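Local structure of protein angel homolog 2 (Homo sapiens, 6RW0) at residues Ile141-Lys147 and Val174-Lys180; Cys186-Cys190 and Phe425-Leu429; Gly252-Glu257 and Ser327-His332. The protein acts as a 2',3'-cyclic phosphatase of the CCR4 family of deadenylases and probably binds the 3' untranslated regions of messenger RNA. All blocks are in the same frame, centred on the assembly; numbering follows the deposited sequence. Where two conformers were deposited one is given.

Contact 1: residues Ile141-Lys147 and Val174-Lys180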
ATOM      1  N   ILE A 141      -8.596   0.101   6.811  1.00 14.31           N
ATOM      2  CA  ILE A 141      -9.437  -0.003   5.623  1.00 13.57           C
ATOM      3  C   ILE A 141     -10.831   0.443   6.024  1.00 14.59           C
ATOM      4  O   ILE A 141     -11.407  -0.086   6.980  1.00 15.07           O
ATOM      5  CB  ILE A 141      -9.465  -1.416   5.017  1.00 14.89           C
ATOM      6  CG1 ILE A 141      -8.077  -1.865   4.580  1.00 15.12           C
ATOM      7  CG2 ILE A 141     -10.395  -1.429   3.796  1.00 15.01           C
ATOM      8  CD1 ILE A 141      -7.994  -3.343   4.140  1.00 14.97           C
ATOM      9  N   CYS A 142     -11.362   1.419   5.300  1.00 13.61           N
ATOM     10  CA  CYS A 142     -12.656   2.009   5.587  1.00 14.75           C
ATOM     11  C   CYS A 142     -13.489   1.940   4.319  1.00 15.45           C
ATOM     12  O   CYS A 142     -12.957   2.010   3.211  1.00 17.94           O
ATOM     13  CB  CYS A 142     -12.485   3.472   6.003  1.00 16.75           C
ATOM     14  SG  CYS A 142     -11.182   3.764   7.242  1.00 19.22           S
ATOM     15  N   PHE A 143     -14.791   1.790   4.447  1.00 14.94           N
ATOM     16  CA  PHE A 143     -15.645   1.682   3.246  1.00 15.20           C
ATOM     17  C   PHE A 143     -17.012   2.298   3.543  1.00 17.52           C
ATOM     18  O   PHE A 143     -17.418   2.309   4.666  1.00 16.16           O
ATOM     19  CB  PHE A 143     -15.742   0.223   2.796  1.00 15.97           C
ATOM     20  CG  PHE A 143     -16.436  -0.650   3.797  1.00 16.98           C
ATOM     21  CD1 PHE A 143     -15.730  -1.378   4.727  1.00 16.44           C
ATOM     22  CD2 PHE A 143     -17.809  -0.663   3.845  1.00 18.53           C
ATOM     23  CE1 PHE A 143     -16.401  -2.148   5.651  1.00 19.16           C
ATOM     24  CE2 PHE A 143     -18.475  -1.429   4.769  1.00 19.05           C
ATOM     25  CZ  PHE A 143     -17.767  -2.173   5.658  1.00 18.50           C
ATOM     26  N   LYS A 144     -17.637   2.875   2.530  1.00 16.31           N
ATOM     27  CA  LYS A 144     -18.961   3.500   2.725  1.00 16.50           C
ATOM     28  C   LYS A 144     -19.948   2.381   3.034  1.00 18.21           C
ATOM     29  O   LYS A 144     -20.059   1.493   2.235  1.00 18.06           O
ATOM     30  CB  LYS A 144     -19.378   4.260   1.466  1.00 17.21           C
ATOM     31  CG  LYS A 144     -18.584   5.526   1.211  1.00 19.07           C
ATOM     32  CD  LYS A 144     -18.737   6.549   2.287  1.00 18.40           C
ATOM     33  CE  LYS A 144     -18.318   7.933   1.847  1.00 21.13           C
ATOM     34  NZ  LYS A 144     -19.260   8.475   0.850  1.00 24.29           N
ATOM     35  N   HIS A 145     -20.727   2.481   4.104  1.00 18.01           N
ATOM     36  CA  HIS A 145     -21.702   1.403   4.420  1.00 22.70           C
ATOM     37  C   HIS A 145     -22.865   1.405   3.421  1.00 23.73           C
ATOM     38  O   HIS A 145     -23.475   0.393   3.305  1.00 23.97           O
ATOM     39  CB  HIS A 145     -22.052   1.340   5.905  1.00 34.27           C
ATOM     40  CG  HIS A 145     -22.281   2.639   6.546  1.00 39.39           C
ATOM     41  ND1 HIS A 145     -23.351   3.415   6.219  1.00 46.84           N
ATOM     42  CD2 HIS A 145     -21.615   3.271   7.523  1.00 42.24           C
ATOM     43  CE1 HIS A 145     -23.324   4.501   6.952  1.00 49.07           C
ATOM     44  NE2 HIS A 145     -22.265   4.436   7.749  1.00 47.46           N
ATOM     45  N   SER A 146     -23.125   2.502   2.717  1.00 22.72           N
ATOM     46  CA  SER A 146     -24.112   2.580   1.622  1.00 24.81           C
ATOM     47  C   SER A 146     -23.673   1.724   0.426  1.00 23.24           C
ATOM     48  O   SER A 146     -24.527   1.375  -0.345  1.00 25.66           O
ATOM     49  CB  SER A 146     -24.349   4.006   1.213  1.00 27.60           C
ATOM     50  OG  SER A 146     -23.256   4.540   0.499  1.00 29.47           O
ATOM     51  N   LYS A 147     -22.378   1.486   0.223  1.00 19.86           N
ATOM     52  CA  LYS A 147     -21.863   0.753  -0.955  1.00 20.41           C
ATOM     53  C   LYS A 147     -21.536  -0.714  -0.673  1.00 20.09           C
ATOM     54  O   LYS A 147     -21.572  -1.467  -1.601  1.00 20.12           O
ATOM     55  CB  LYS A 147     -20.594   1.432  -1.470  1.00 23.53           C
ATOM     56  CG  LYS A 147     -20.802   2.775  -2.142  1.00 29.00           C
ATOM     57  CD  LYS A 147     -21.458   2.689  -3.496  1.00 29.93           C
ATOM     58  CE  LYS A 147     -20.569   2.169  -4.599  1.00 29.23           C
ATOM     59  NZ  LYS A 147     -21.210   2.319  -5.928  1.00 29.13           N
ATOM     60  N   VAL A 174      -6.821  -7.334   5.453  1.00 13.09           N
ATOM     61  CA  VAL A 174      -7.580  -7.785   4.290  1.00 13.81           C
ATOM     62  C   VAL A 174      -9.045  -7.840   4.690  1.00 14.27           C
ATOM     63  O   VAL A 174      -9.400  -8.513   5.665  1.00 15.38           O
ATOM     64  CB  VAL A 174      -7.106  -9.161   3.789  1.00 14.00           C
ATOM     65  CG1 VAL A 174      -7.893  -9.574   2.560  1.00 16.73           C
ATOM     66  CG2 VAL A 174      -5.598  -9.132   3.500  1.00 14.95           C
ATOM     67  N   LEU A 175      -9.895  -7.124   3.962  1.00 14.75           N
ATOM     68  CA  LEU A 175     -11.331  -7.205   4.178  1.00 14.34           C
ATOM     69  C   LEU A 175     -11.968  -7.919   2.998  1.00 15.14           C
ATOM     70  O   LEU A 175     -11.509  -7.801   1.858  1.00 17.11           O
ATOM     71  CB  LEU A 175     -11.985  -5.823   4.308  1.00 16.28           C
ATOM     72  CG  LEU A 175     -11.485  -4.860   5.383  1.00 17.96           C
ATOM     73  CD1 LEU A 175     -12.462  -3.687   5.550  1.00 18.30           C
ATOM     74  CD2 LEU A 175     -11.223  -5.518   6.716  1.00 18.58           C
ATOM     75  N   LEU A 176     -13.038  -8.647   3.269  1.00 14.97           N
ATOM     76  CA  LEU A 176     -13.887  -9.181   2.219  1.00 15.48           C
ATOM     77  C   LEU A 176     -15.210  -8.433   2.305  1.00 15.19           C
ATOM     78  O   LEU A 176     -15.845  -8.424   3.365  1.00 16.41           O
ATOM     79  CB  LEU A 176     -14.079 -10.682   2.376  1.00 17.02           C
ATOM     80  CG  LEU A 176     -14.727 -11.317   1.146  1.00 18.64           C
ATOM     81  CD1 LEU A 176     -13.849 -11.279  -0.105  1.00 19.53           C
ATOM     82  CD2 LEU A 176     -15.109 -12.755   1.468  1.00 19.75           C
ATOM     83  N   LEU A 177     -15.565  -7.764   1.216  1.00 16.91           N
ATOM     84  CA  LEU A 177     -16.733  -6.861   1.160  1.00 17.51           C
ATOM     85  C   LEU A 177     -17.767  -7.365   0.157  1.00 18.20           C
ATOM     86  O   LEU A 177     -17.377  -7.858  -0.851  1.00 20.72           O
ATOM     87  CB  LEU A 177     -16.282  -5.463   0.734  1.00 17.04           C
ATOM     88  CG  LEU A 177     -15.223  -4.789   1.593  1.00 17.94           C
ATOM     89  CD1 LEU A 177     -14.898  -3.425   1.027  1.00 20.11           C
ATOM     90  CD2 LEU A 177     -15.673  -4.657   3.031  1.00 19.69           C
ATOM     91  N   GLN A 178     -19.047  -7.211   0.460  1.00 19.13           N
ATOM     92  CA  GLN A 178     -20.127  -7.598  -0.461  1.00 17.93           C
ATOM     93  C   GLN A 178     -20.714  -6.308  -1.040  1.00 18.52           C
ATOM     94  O   GLN A 178     -21.258  -5.538  -0.278  1.00 17.48           O
ATOM     95  CB  GLN A 178     -21.199  -8.402   0.258  1.00 20.32           C
ATOM     96  CG  GLN A 178     -22.293  -8.871  -0.684  1.00 25.08           C
ATOM     97  CD  GLN A 178     -21.754  -9.759  -1.769  1.00 28.78           C
ATOM     98  OE1 GLN A 178     -20.947 -10.628  -1.526  1.00 30.56           O
ATOM     99  NE2 GLN A 178     -22.164  -9.516  -2.993  1.00 33.42           N
ATOM    100  N   PRO A 179     -20.619  -6.056  -2.355  1.00 18.28           N
ATOM    101  CA  PRO A 179     -21.246  -4.886  -2.942  1.00 18.62           C
ATOM    102  C   PRO A 179     -22.755  -4.880  -2.652  1.00 19.69           C
ATOM    103  O   PRO A 179     -23.338  -5.897  -2.745  1.00 21.17           O
ATOM    104  CB  PRO A 179     -20.967  -5.040  -4.436  1.00 21.06           C
ATOM    105  CG  PRO A 179     -19.702  -5.833  -4.473  1.00 21.63           C
ATOM    106  CD  PRO A 179     -19.848  -6.809  -3.329  1.00 19.32           C
ATOM    107  N   LYS A 180     -23.318  -3.726  -2.309  1.00 20.84           N
ATOM    108  CA  LYS A 180     -24.752  -3.586  -1.986  1.00 25.05           C
ATOM    109  C   LYS A 180     -25.540  -3.285  -3.254  1.00 31.04           C
ATOM    110  O   LYS A 180     -25.714  -2.127  -3.544  1.00 35.03           O
ATOM    111  CB  LYS A 180     -24.939  -2.455  -0.984  1.00 27.63           C
ATOM    112  CG  LYS A 180     -24.755  -2.870   0.453  1.00 30.56           C
ATOM    113  CD  LYS A 180     -25.390  -1.942   1.420  1.00 29.87           C
ATOM    114  CE  LYS A 180     -25.066  -2.333   2.835  1.00 28.84           C
ATOM    115  NZ  LYS A 180     -25.501  -1.309   3.798  1.00 28.93           N
TER
HETATM  116  O   HOH W   1     -24.729   0.396  -3.288  1.00 36.65           O

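Contact 2: residues Cys186-Cys190 and Phe425-Leu429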
ATOM      1  N   CYS A 186     -23.655 -11.167  -7.568  1.00 37.50           N
ATOM      2  CA  CYS A 186     -22.473 -10.309  -7.600  1.00 31.86           C
ATOM      3  C   CYS A 186     -21.389 -10.890  -6.693  1.00 29.31           C
ATOM      4  O   CYS A 186     -21.658 -11.270  -5.556  1.00 31.47           O
ATOM      5  CB  CYS A 186     -22.849  -8.896  -7.154  1.00 32.83           C
ATOM      6  SG  CYS A 186     -21.481  -7.729  -7.083  1.00 34.92           S
ATOM      7  N   PRO A 187     -20.158 -10.991  -7.179  1.00 26.98           N
ATOM      8  CA  PRO A 187     -19.099 -11.492  -6.305  1.00 25.59           C
ATOM      9  C   PRO A 187     -18.748 -10.489  -5.224  1.00 22.31           C
ATOM     10  O   PRO A 187     -18.986  -9.281  -5.330  1.00 22.52           O
ATOM     11  CB  PRO A 187     -17.908 -11.690  -7.249  1.00 27.75           C
ATOM     12  CG  PRO A 187     -18.126 -10.691  -8.310  1.00 30.38           C
ATOM     13  CD  PRO A 187     -19.634 -10.652  -8.517  1.00 28.79           C
ATOM     14  N   ALA A 188     -18.124 -11.018  -4.183  1.00 21.83           N
ATOM     15  CA  ALA A 188     -17.461 -10.184  -3.206  1.00 19.13           C
ATOM     16  C   ALA A 188     -16.218  -9.545  -3.816  1.00 18.81           C
ATOM     17  O   ALA A 188     -15.719  -9.967  -4.863  1.00 21.81           O
ATOM     18  CB  ALA A 188     -17.029 -11.034  -2.013  1.00 22.93           C
ATOM     19  N   ILE A 189     -15.719  -8.512  -3.137  1.00 18.20           N
ATOM     20  CA  ILE A 189     -14.465  -7.850  -3.478  1.00 18.99           C
ATOM     21  C   ILE A 189     -13.534  -7.944  -2.280  1.00 16.44           C
ATOM     22  O   ILE A 189     -13.937  -7.679  -1.142  1.00 18.36           O
ATOM     23  CB  ILE A 189     -14.689  -6.383  -3.878  1.00 21.42           C
ATOM     24  CG1 ILE A 189     -15.611  -6.338  -5.096  1.00 26.78           C
ATOM     25  CG2 ILE A 189     -13.361  -5.691  -4.168  1.00 22.14           C
ATOM     26  CD1 ILE A 189     -16.033  -4.963  -5.479  1.00 32.20           C
ATOM     27  N   CYS A 190     -12.290  -8.321  -2.536  1.00 15.43           N
ATOM     28  CA  CYS A 190     -11.281  -8.455  -1.506  1.00 15.31           C
ATOM     29  C   CYS A 190     -10.392  -7.223  -1.562  1.00 15.70           C
ATOM     30  O   CYS A 190      -9.782  -6.950  -2.597  1.00 16.70           O
ATOM     31  CB  CYS A 190     -10.458  -9.709  -1.777  1.00 15.95           C
ATOM     32  SG  CYS A 190      -9.131  -9.963  -0.608  1.00 17.46           S
ATOM     33  N   PHE A 425     -13.069   2.108 -10.346  1.00 19.92           N
ATOM     34  CA  PHE A 425     -13.153   0.770 -10.959  1.00 20.47           C
ATOM     35  C   PHE A 425     -14.590   0.425 -11.344  1.00 21.93           C
ATOM     36  O   PHE A 425     -15.508   0.963 -10.780  1.00 22.05           O
ATOM     37  CB  PHE A 425     -12.680  -0.306  -9.980  1.00 19.19           C
ATOM     38  CG  PHE A 425     -11.219  -0.240  -9.631  1.00 17.27           C
ATOM     39  CD1 PHE A 425     -10.243  -0.576 -10.545  1.00 18.70           C
ATOM     40  CD2 PHE A 425     -10.826   0.147  -8.368  1.00 16.92           C
ATOM     41  CE1 PHE A 425      -8.906  -0.504 -10.210  1.00 17.85           C
ATOM     42  CE2 PHE A 425      -9.490   0.223  -8.043  1.00 16.97           C
ATOM     43  CZ  PHE A 425      -8.535  -0.109  -8.958  1.00 16.49           C
ATOM     44  N   ARG A 426     -14.720  -0.482 -12.297  1.00 20.92           N
ATOM     45  CA  ARG A 426     -16.018  -1.028 -12.713  1.00 21.27           C
ATOM     46  C   ARG A 426     -15.975  -2.551 -12.570  1.00 23.39           C
ATOM     47  O   ARG A 426     -15.066  -3.150 -13.088  1.00 24.17           O
ATOM     48  CB  ARG A 426     -16.326  -0.698 -14.174  1.00 23.13           C
ATOM     49  CG  ARG A 426     -17.555  -1.424 -14.695  1.00 25.62           C
ATOM     50  CD  ARG A 426     -18.210  -0.699 -15.852  1.00 27.85           C
ATOM     51  NE  ARG A 426     -18.686   0.600 -15.458  1.00 28.10           N
ATOM     52  CZ  ARG A 426     -18.863   1.609 -16.295  1.00 32.31           C
ATOM     53  NH1 ARG A 426     -18.666   1.431 -17.581  1.00 33.76           N
ATOM     54  NH2 ARG A 426     -19.243   2.783 -15.850  1.00 33.82           N
ATOM     55  N   LEU A 427     -16.937  -3.141 -11.885  1.00 22.18           N
ATOM     56  CA  LEU A 427     -17.098  -4.599 -11.881  1.00 24.48           C
ATOM     57  C   LEU A 427     -18.265  -4.874 -12.833  1.00 27.54           C
ATOM     58  O   LEU A 427     -19.350  -4.435 -12.538  1.00 26.66           O
ATOM     59  CB  LEU A 427     -17.413  -5.070 -10.468  1.00 24.66           C
ATOM     60  CG  LEU A 427     -17.799  -6.537 -10.362  1.00 26.95           C
ATOM     61  CD1 LEU A 427     -16.686  -7.423 -10.866  1.00 30.52           C
ATOM     62  CD2 LEU A 427     -18.175  -6.880  -8.940  1.00 32.85           C
ATOM     63  N   GLU A 428     -18.000  -5.510 -13.955  1.00 30.44           N
ATOM     64  CA  GLU A 428     -19.049  -5.879 -14.896  1.00 33.66           C
ATOM     65  C   GLU A 428     -19.824  -7.074 -14.353  1.00 35.69           C
ATOM     66  O   GLU A 428     -19.233  -8.037 -13.858  1.00 37.18           O
ATOM     67  CB  GLU A 428     -18.441  -6.263 -16.243  1.00 39.35           C
ATOM     68  CG  GLU A 428     -17.614  -5.178 -16.888  1.00 44.77           C
ATOM     69  CD  GLU A 428     -18.453  -4.149 -17.611  1.00 50.46           C
ATOM     70  OE1 GLU A 428     -19.699  -4.189 -17.493  1.00 52.94           O
ATOM     71  OE2 GLU A 428     -17.857  -3.301 -18.306  1.00 50.90           O
ATOM     72  N   LEU A 429     -21.149  -7.010 -14.468  1.00 36.58           N
ATOM     73  CA  LEU A 429     -22.032  -8.042 -13.929  1.00 38.29           C
ATOM     74  C   LEU A 429     -22.822  -8.724 -15.042  1.00 42.48           C
ATOM     75  O   LEU A 429     -22.839  -8.253 -16.178  1.00 44.19           O
ATOM     76  CB  LEU A 429     -22.999  -7.419 -12.917  1.00 40.22           C
ATOM     77  CG  LEU A 429     -22.338  -6.764 -11.703  1.00 40.39           C
ATOM     78  CD1 LEU A 429     -23.356  -6.063 -10.831  1.00 43.66           C
ATOM     79  CD2 LEU A 429     -21.584  -7.805 -10.902  1.00 42.50           C
TER

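Contact 3: residues Gly252-Glu257 and Ser327-His332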
ATOM      1  N   GLY A 252       3.805 -12.117 -11.354  1.00 19.15           N
ATOM      2  CA  GLY A 252       3.501 -13.369 -10.702  1.00 18.53           C
ATOM      3  C   GLY A 252       4.656 -14.334 -10.636  1.00 19.04           C
ATOM      4  O   GLY A 252       4.446 -15.511 -10.335  1.00 20.52           O
ATOM      5  N   LYS A 253       5.871 -13.875 -10.928  1.00 19.02           N
ATOM      6  CA  LYS A 253       7.049 -14.721 -10.877  1.00 18.66           C
ATOM      7  C   LYS A 253       8.262 -13.844 -10.616  1.00 19.04           C
ATOM      8  O   LYS A 253       8.292 -12.667 -10.989  1.00 21.13           O
ATOM      9  CB  LYS A 253       7.256 -15.551 -12.148  1.00 25.70           C
ATOM     10  CG  LYS A 253       7.328 -14.782 -13.436  1.00 38.00           C
ATOM     11  CD  LYS A 253       7.289 -15.761 -14.615  1.00 47.86           C
ATOM     12  CE  LYS A 253       8.543 -15.655 -15.476  1.00 57.55           C
ATOM     13  NZ  LYS A 253       8.566 -16.609 -16.628  1.00 62.54           N
ATOM     14  N   LEU A 254       9.254 -14.432  -9.957  1.00 18.13           N
ATOM     15  CA  LEU A 254      10.512 -13.749  -9.683  1.00 17.22           C
ATOM     16  C   LEU A 254      11.588 -14.808  -9.550  1.00 18.32           C
ATOM     17  O   LEU A 254      11.500 -15.678  -8.679  1.00 19.54           O
ATOM     18  CB  LEU A 254      10.447 -12.920  -8.399  1.00 19.10           C
ATOM     19  CG  LEU A 254      11.787 -12.284  -7.992  1.00 21.15           C
ATOM     20  CD1 LEU A 254      12.239 -11.262  -9.010  1.00 23.97           C
ATOM     21  CD2 LEU A 254      11.672 -11.653  -6.622  1.00 21.83           C
ATOM     22  N   ASN A 255      12.602 -14.726 -10.401  1.00 19.68           N
ATOM     23  CA  ASN A 255      13.808 -15.526 -10.256  1.00 21.74           C
ATOM     24  C   ASN A 255      14.769 -14.701  -9.411  1.00 20.01           C
ATOM     25  O   ASN A 255      15.275 -13.672  -9.862  1.00 21.86           O
ATOM     26  CB  ASN A 255      14.389 -15.833 -11.629  1.00 24.10           C
ATOM     27  CG  ASN A 255      15.618 -16.692 -11.549  1.00 28.85           C
ATOM     28  OD1 ASN A 255      16.223 -16.828 -10.488  1.00 29.22           O
ATOM     29  ND2 ASN A 255      16.007 -17.272 -12.673  1.00 36.33           N
ATOM     30  N   TYR A 256      14.972 -15.105  -8.171  1.00 19.84           N
ATOM     31  CA  TYR A 256      15.790 -14.330  -7.206  1.00 20.98           C
ATOM     32  C   TYR A 256      17.202 -14.903  -7.072  1.00 20.02           C
ATOM     33  O   TYR A 256      17.881 -14.526  -6.165  1.00 21.65           O
ATOM     34  CB  TYR A 256      15.041 -14.169  -5.880  1.00 21.80           C
ATOM     35  CG  TYR A 256      14.704 -15.443  -5.160  1.00 21.53           C
ATOM     36  CD1 TYR A 256      15.602 -16.016  -4.292  1.00 22.36           C
ATOM     37  CD2 TYR A 256      13.485 -16.060  -5.329  1.00 19.45           C
ATOM     38  CE1 TYR A 256      15.310 -17.177  -3.616  1.00 23.05           C
ATOM     39  CE2 TYR A 256      13.180 -17.236  -4.678  1.00 20.53           C
ATOM     40  CZ  TYR A 256      14.096 -17.793  -3.812  1.00 21.62           C
ATOM     41  OH  TYR A 256      13.849 -18.945  -3.156  1.00 25.79           O
ATOM     42  N   GLU A 257      17.636 -15.780  -7.968  1.00 22.58           N
ATOM     43  CA  GLU A 257      19.004 -16.282  -7.924  1.00 26.05           C
ATOM     44  C   GLU A 257      19.996 -15.129  -8.006  1.00 24.14           C
ATOM     45  O   GLU A 257      19.906 -14.282  -8.898  1.00 23.92           O
ATOM     46  CB  GLU A 257      19.214 -17.238  -9.100  1.00 31.90           C
ATOM     47  CG  GLU A 257      20.591 -17.870  -9.173  1.00 39.39           C
ATOM     48  CD  GLU A 257      20.752 -18.798 -10.371  1.00 49.35           C
ATOM     49  OE1 GLU A 257      20.061 -18.599 -11.394  1.00 53.70           O
ATOM     50  OE2 GLU A 257      21.577 -19.732 -10.287  1.00 53.91           O
ATOM     51  N   SER A 327      13.976 -24.576  -6.108  1.00 45.53           N
ATOM     52  CA  SER A 327      14.591 -23.624  -7.025  1.00 43.67           C
ATOM     53  C   SER A 327      14.420 -22.196  -6.506  1.00 36.83           C
ATOM     54  O   SER A 327      13.655 -21.950  -5.576  1.00 35.80           O
ATOM     55  CB  SER A 327      13.984 -23.744  -8.423  1.00 44.68           C
ATOM     56  OG  SER A 327      12.723 -23.103  -8.489  1.00 46.32           O
ATOM     57  N   SER A 328      15.137 -21.260  -7.115  1.00 35.24           N
ATOM     58  CA  SER A 328      15.146 -19.874  -6.646  1.00 31.79           C
ATOM     59  C   SER A 328      14.109 -19.033  -7.377  1.00 28.56           C
ATOM     60  O   SER A 328      14.414 -17.990  -7.960  1.00 26.32           O
ATOM     61  CB  SER A 328      16.539 -19.282  -6.804  1.00 37.43           C
ATOM     62  OG  SER A 328      16.948 -19.333  -8.158  1.00 39.78           O
ATOM     63  N   ASN A 329      12.865 -19.502  -7.351  1.00 26.95           N
ATOM     64  CA  ASN A 329      11.764 -18.813  -8.000  1.00 27.14           C
ATOM     65  C   ASN A 329      10.604 -18.675  -7.034  1.00 24.02           C
ATOM     66  O   ASN A 329      10.262 -19.624  -6.321  1.00 27.52           O
ATOM     67  CB  ASN A 329      11.308 -19.564  -9.243  1.00 29.72           C
ATOM     68  CG  ASN A 329      12.372 -19.605 -10.297  1.00 34.82           C
ATOM     69  OD1 ASN A 329      12.554 -18.645 -11.041  1.00 31.76           O
ATOM     70  ND2 ASN A 329      13.110 -20.706 -10.351  1.00 40.52           N
ATOM     71  N   LEU A 330      10.037 -17.480  -6.995  1.00 19.40           N
ATOM     72  CA  LEU A 330       8.799 -17.216  -6.295  1.00 19.47           C
ATOM     73  C   LEU A 330       7.704 -17.044  -7.333  1.00 18.62           C
ATOM     74  O   LEU A 330       7.947 -16.540  -8.433  1.00 20.92           O
ATOM     75  CB  LEU A 330       8.876 -15.912  -5.517  1.00 24.31           C
ATOM     76  CG  LEU A 330       9.546 -15.846  -4.152  1.00 30.86           C
ATOM     77  CD1 LEU A 330       9.147 -14.477  -3.569  1.00 29.08           C
ATOM     78  CD2 LEU A 330       9.127 -16.995  -3.287  1.00 32.49           C
ATOM     79  N   GLN A 331       6.492 -17.461  -6.981  0.53 18.39           N
ATOM     80  CA  GLN A 331       5.335 -17.268  -7.839  0.53 17.69           C
ATOM     81  C   GLN A 331       4.158 -16.838  -6.975  0.53 16.19           C
ATOM     82  O   GLN A 331       4.152 -17.048  -5.761  0.53 17.16           O
ATOM     83  CB  GLN A 331       4.978 -18.561  -8.589  0.53 19.61           C
ATOM     84  CG  GLN A 331       6.052 -19.062  -9.567  0.53 21.59           C
ATOM     85  CD  GLN A 331       7.161 -19.917  -8.930  0.53 25.74           C
ATOM     86  OE1 GLN A 331       8.275 -19.974  -9.452  0.53 28.53           O
ATOM     87  NE2 GLN A 331       6.850 -20.604  -7.834  0.53 25.22           N
ATOM     88  N   HIS A 332       3.163 -16.212  -7.608  1.00 15.70           N
ATOM     89  CA  HIS A 332       1.835 -16.078  -7.023  1.00 16.68           C
ATOM     90  C   HIS A 332       0.832 -16.370  -8.131  1.00 17.15           C
ATOM     91  O   HIS A 332       1.183 -16.406  -9.317  1.00 19.07           O
ATOM     92  CB  HIS A 332       1.591 -14.737  -6.315  1.00 17.25           C
ATOM     93  CG  HIS A 332       1.500 -13.567  -7.234  1.00 17.72           C
ATOM     94  ND1 HIS A 332       0.492 -13.419  -8.163  1.00 17.09           N
ATOM     95  CD2 HIS A 332       2.282 -12.470  -7.348  1.00 17.78           C
ATOM     96  CE1 HIS A 332       0.668 -12.286  -8.821  1.00 15.83           C
ATOM     97  NE2 HIS A 332       1.750 -11.695  -8.349  1.00 17.00           N
TER

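Contact 1: residues Ile141-Lys147 and Val174-Lys180
Two beta-sheets packed face to face meet by fitting side chains into each other's gaps, and the strands of Ile141-Lys147 and Val174-Lys180 show how. They run nearly parallel, 18° apart, with axes 8.8 Å from each other, too far for backbone pairing. Leu175 fills the space between Ile141 and Phe143: its CD1 lies 3.5 Å from Ile141 CG2 and 4.1 Å from Phe143 CD1, at the edge of the ring. One pair further on, Leu177 packs against one face of the Phe143 ring, its CD2 3.9 Å from the ring centroid, a CH-pi contact. Beyond the strand the chain turns toward the other segment at His145-Lys147, and the apolar gap closes into a polar contact. Lys180 N donates to Lys147 O (2.9 Å), Lys180 NZ reaches His145 O (2.7 Å), and a water bridges Ser146 O and Lys180 O. The lysine thus ties the turn by both its backbone and its side chain. Strand 137-144 is flanked in its sheet by strands 100-107 and 124-130; strand 171-179 lies between 148-157 and 189-195, where Val191 and Asn193 touch Ile141, while helix 203-220 packs on Val174 and Leu176, whose side chains do not face strand 137-144.

Contact 2: residues Cys186-Cys190 and Phe425-Leu429
Leu427 projects from the last strand of the chain into a shallow hollow formed by Cys186, Pro187 and Ile189, where its CD2 methyl packs against Cys186 and Pro187 and comes near Ile189. Leu427 CD2 lies 3.9 Å from Cys186 SG, 3.9 Å from Pro187 CG and 4.5 Å from Ile189 CD1, so a single branch end faces sulfur, ring and aliphatic tip. Leu429, at the C-terminus, repeats the theme nearer the surface: its CD2 sits 3.8 Å from Cys186 SG and 4.2 Å from Pro187 CD. The sulfur of Cys186 therefore packs against both leucines. No hydrogen bond crosses between the segments, whose nearest CA atoms, those of Cys186 and Leu429, are still 6.7 Å apart; only side chains bridge the space, burying a modest 181 Å². Deeper in, Ile189 continues the apolar layer onto Phe50 and Phe52 of strand 49-58, the neighbour of strand 421-428. Pro179 of strand 171-179 also packs against Cys186 and Ile189. Such side-chain packing between strands of two different sheets, without backbone pairing, is characteristic of a beta-sandwich, here the central one of the endonuclease/exonuclease/phosphatase (DNase I-like) fold, seen where its interior opens to solvent.

Contact 3: residues Gly252-Glu257 and Ser327-His332
A two-stranded antiparallel ribbon joins Gly252-Glu257 to Ser327-His332, and it illustrates how residues distant in sequence can form a small sheet. Leu254 and Leu330 are the hydrogen-bonded pair, with Leu254 N to Leu330 O and Leu330 N to Leu254 O both 2.9 Å; Lys253-Gln331 and Asn255-Asn329 are the non-hydrogen-bonded pairs around it. The ladder is extended by His332 N to Gly252 O (3.1 Å) and by Tyr256 N to Ser328 O (2.9 Å). Gly252, with positive phi, is the first residue to leave helical angles after helix 244-251, and its bare CA lies 3.5 Å from the His332 ring centroid, a CH-pi contact over the face. At the other end Asn255 OD1 accepts from Glu257 N (3.1 Å), forming an Asx turn, while Ser328 centres an inverse gamma turn. The Tyr256 ring packs against Ser328 and Leu330: Ser328 CB stands 4.1 Å from its centroid, over the face, and Leu330 CG is 3.9 Å from Tyr256 CE2. The face bearing Leu254 and Leu330 rests on Phe248 of helix 244-251, whose Ile249 O accepts from His332 NE2. Loop residues Ile281, Trp282 and Gln290 pack against Tyr256 and Leu330, so helix and loop meet at Leu330.

How the contacts relate
Contacts 1 and 2 are neighbours, their centres 11 Å apart, and both join the two large sheets of the fold. Their strands 171-179 and 189-195 follow one another in sequence and pair in the same sheet, with Leu177 N 2.9 Å from Ile189 O in a probable hydrogen bond; strands 137-144 and 421-428 belong to the facing sheet. Contact 3 lies elsewhere, its centre 33 Å from contact 1 and 30 Å from contact 2, in a separate two-stranded sheet. Along the chain contact 1 closes first; contact 2 then opens, encloses contact 3 and closes at the C-terminus. The sandwich thus unites early and late sequence, while the ribbon forms within the sequence that contact 2 encloses.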